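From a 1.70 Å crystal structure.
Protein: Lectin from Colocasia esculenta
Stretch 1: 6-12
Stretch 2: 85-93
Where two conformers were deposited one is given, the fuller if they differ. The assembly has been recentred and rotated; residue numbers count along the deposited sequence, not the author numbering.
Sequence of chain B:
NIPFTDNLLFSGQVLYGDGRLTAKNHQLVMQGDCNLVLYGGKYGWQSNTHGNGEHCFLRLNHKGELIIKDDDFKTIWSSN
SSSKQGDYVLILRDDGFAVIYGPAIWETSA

Stretch 1 (6-12) DNLLFSG
Stretch 2, residues 85-93: QGDYVLILR

Two short strands far apart in sequence can be joined by a ladder of hydrogen bonds, mostly between backbones, with the side chains packing on the two faces of the sheet. The lectin from Colocasia esculenta offers a compact example. Strand 8-10 runs antiparallel to strand 89-92, their directions 171° apart and their axes approaching to 4.6 Å, and the two stretches together bury 469 Å².

Leu9, which has the largest covered area, and its partner Leu90 lie at the centre of the register. They form the hydrogen-bonded pair, CA to CA 5.0 Å, with a bond each way: Leu90 N to Leu9 O at 2.8 Å, nearly straight at 173°, and Leu9 N to Leu90 O at 2.9 Å, more bent at 147°. Both residues are extended (phi/psi -140/105 and -101/122) and both adopt the t,p rotamer. Their side chains share one face of the sheet, where Leu9 CB lies 4.1 Å from Leu90 CB. The same carbonyls also receive CA-H...O contacts, Val89 CA to Leu9 O at 3.5 Å and Leu8 CA to Leu90 O at 3.4 Å, as is usual in antiparallel sheets, where the CA-H of a non-hydrogen-bonded pair points at a carbonyl of the partner strand.

Those flanking pairs, Leu8 with Ile91 (CA to CA 4.8 Å) and Phe10 with Val89 (CA to CA 4.4 Å), are not hydrogen-bonded to each other and place their side chains on the other face. Here the packing is apolar too, and includes an aromatic contact. Val89 (chi1 65°, p) sets CG2 over one face of the Phe10 ring, 3.9 Å from its centroid and 26° off the normal; Phe10 (chi1 -67°, m; chi2 -83°) brings CE1 within 3.6 Å of Val89 CG2. Leu8, in the m,t rotamer, reaches Ile91, also m,t, through Leu8 CD2 to Ile91 CG1 at 3.9 Å.

Asn7 extends the ladder beyond one end of strand 8-10. With phi/psi -104/8 it leaves the extended conformation, yet Asn7 O accepts from Leu92 N at 3.0 Å and 160°. Its side chain (chi1 62°, p; chi2 -25°) adds a water bridge: Asn7 ND2 donates to the water O at 2.9 Å, and the water O donates to Leu92 O at 2.7 Å.

At the other end, Ser11 (phi/psi -47/130) points its CA-to-CB bond toward the partner stretch. Ser11 N donates to Tyr88 O at 3.0 Å, while Ser11 OG, in the m rotamer (chi1 -68°), accepts from Tyr88 N at 3.0 Å and 142°. A side-chain oxygen thus serves where a backbone carbonyl serves in the central pair.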

# COMPACT_ATOMS: atom_id res chain seq x y z
N ASP B 6 -6.68 -4.38 -7.34
CA ASP B 6 -6.32 -3.59 -8.52
C ASP B 6 -5.18 -2.58 -8.32
O ASP B 6 -4.38 -2.46 -9.24
CB ASP B 6 -7.53 -2.86 -9.11
CG ASP B 6 -8.42 -3.73 -9.98
OD1 ASP B 6 -7.89 -4.67 -10.63
OD2 ASP B 6 -9.63 -3.44 -10.06
N ASN B 7 -5.07 -1.92 -7.17
CA ASN B 7 -4.03 -0.90 -6.96
C ASN B 7 -2.85 -1.38 -6.09
O ASN B 7 -2.01 -0.55 -5.73
CB ASN B 7 -4.65 0.35 -6.32
CG ASN B 7 -5.27 0.09 -4.96
OD1 ASN B 7 -5.69 -1.04 -4.63
ND2 ASN B 7 -5.37 1.13 -4.14
N LEU B 8 -2.79 -2.68 -5.74
CA LEU B 8 -1.72 -3.19 -4.86
C LEU B 8 -0.98 -4.36 -5.44
O LEU B 8 -1.55 -5.17 -6.17
CB LEU B 8 -2.33 -3.68 -3.52
CG LEU B 8 -3.34 -2.79 -2.79
CD1 LEU B 8 -3.95 -3.54 -1.63
CD2 LEU B 8 -2.71 -1.49 -2.30
N LEU B 9 0.29 -4.52 -5.03
CA LEU B 9 1.11 -5.67 -5.34
C LEU B 9 1.90 -6.02 -4.08
O LEU B 9 2.80 -5.28 -3.70
CB LEU B 9 2.03 -5.44 -6.56
CG LEU B 9 2.62 -6.73 -7.17
CD1 LEU B 9 1.57 -7.48 -7.95
CD2 LEU B 9 3.81 -6.42 -8.06
N PHE B 10 1.49 -7.10 -3.40
CA PHE B 10 2.17 -7.52 -2.18
C PHE B 10 3.37 -8.38 -2.53
O PHE B 10 3.41 -8.97 -3.63
CB PHE B 10 1.21 -8.31 -1.26
CG PHE B 10 0.10 -7.48 -0.69
CD1 PHE B 10 0.30 -6.70 0.44
CD2 PHE B 10 -1.16 -7.47 -1.30
CE1 PHE B 10 -0.74 -5.92 0.96
CE2 PHE B 10 -2.20 -6.68 -0.77
CZ PHE B 10 -1.98 -5.91 0.35
N SER B 11 4.35 -8.47 -1.61
CA SER B 11 5.51 -9.35 -1.77
C SER B 11 5.06 -10.75 -2.20
O SER B 11 4.14 -11.32 -1.59
CB SER B 11 6.27 -9.46 -0.44
OG SER B 11 6.88 -8.23 -0.09
N GLY B 12 5.68 -11.28 -3.24
CA GLY B 12 5.35 -12.62 -3.72
C GLY B 12 4.39 -12.62 -4.90
O GLY B 12 4.41 -13.57 -5.68
N GLN B 85 13.96 -7.89 6.42
CA GLN B 85 13.20 -9.06 5.97
C GLN B 85 11.77 -8.90 6.52
O GLN B 85 11.59 -8.59 7.70
CB GLN B 85 13.88 -10.35 6.46
CG GLN B 85 15.18 -10.67 5.71
CD GLN B 85 15.94 -11.86 6.24
OE1 GLN B 85 15.98 -12.14 7.45
NE2 GLN B 85 16.62 -12.57 5.35
N GLY B 86 10.78 -9.03 5.65
CA GLY B 86 9.39 -8.88 6.06
C GLY B 86 8.44 -8.75 4.89
O GLY B 86 8.82 -9.05 3.76
N ASP B 87 7.21 -8.32 5.16
CA ASP B 87 6.19 -8.15 4.13
C ASP B 87 6.18 -6.72 3.60
O ASP B 87 6.21 -5.78 4.38
CB ASP B 87 4.82 -8.54 4.67
CG ASP B 87 4.77 -9.99 5.11
OD1 ASP B 87 5.53 -10.82 4.54
OD2 ASP B 87 4.02 -10.30 6.06
N TYR B 88 6.14 -6.57 2.26
CA TYR B 88 6.14 -5.28 1.56
C TYR B 88 4.93 -5.14 0.66
O TYR B 88 4.29 -6.14 0.32
CB TYR B 88 7.44 -5.11 0.72
CG TYR B 88 8.66 -4.88 1.59
CD1 TYR B 88 9.19 -3.60 1.75
CD2 TYR B 88 9.23 -5.91 2.33
CE1 TYR B 88 10.29 -3.37 2.58
CE2 TYR B 88 10.30 -5.69 3.19
CZ TYR B 88 10.84 -4.42 3.30
OH TYR B 88 11.89 -4.18 4.16
N VAL B 89 4.60 -3.90 0.28
CA VAL B 89 3.49 -3.65 -0.64
C VAL B 89 3.89 -2.53 -1.60
O VAL B 89 4.49 -1.55 -1.18
CB VAL B 89 2.15 -3.36 0.09
CG1 VAL B 89 2.21 -2.06 0.89
CG2 VAL B 89 0.96 -3.33 -0.89
N LEU B 90 3.58 -2.72 -2.88
CA LEU B 90 3.73 -1.69 -3.90
C LEU B 90 2.35 -1.14 -4.12
O LEU B 90 1.43 -1.91 -4.41
CB LEU B 90 4.31 -2.30 -5.20
CG LEU B 90 4.26 -1.42 -6.46
CD1 LEU B 90 5.26 -0.27 -6.40
CD2 LEU B 90 4.54 -2.25 -7.71
N ILE B 91 2.17 0.18 -3.93
CA ILE B 91 0.87 0.80 -4.12
C ILE B 91 0.92 1.74 -5.31
O ILE B 91 1.74 2.66 -5.32
CB ILE B 91 0.37 1.57 -2.86
CG1 ILE B 91 0.44 0.69 -1.57
CG2 ILE B 91 -1.06 2.13 -3.08
CD1 ILE B 91 0.08 1.44 -0.27
N LEU B 92 -0.00 1.57 -6.26
CA LEU B 92 -0.20 2.55 -7.32
C LEU B 92 -1.20 3.50 -6.70
O LEU B 92 -2.39 3.18 -6.60
CB LEU B 92 -0.68 1.94 -8.65
CG LEU B 92 -0.96 2.96 -9.78
CD1 LEU B 92 0.31 3.72 -10.19
CD2 LEU B 92 -1.64 2.30 -10.97
N ARG B 93 -0.70 4.60 -6.15
CA ARG B 93 -1.52 5.55 -5.40
C ARG B 93 -2.50 6.32 -6.25
O ARG B 93 -2.29 6.49 -7.46
CB ARG B 93 -0.60 6.52 -4.64
CG ARG B 93 0.21 5.74 -3.62
CD ARG B 93 1.16 6.52 -2.75
NE ARG B 93 1.37 7.85 -3.02
CZ ARG B 93 2.20 8.72 -2.37
NH1 ARG B 93 2.96 8.32 -1.37
NH2 ARG B 93 2.27 9.98 -2.76
O HOH W 1 -4.72 3.66 -5.31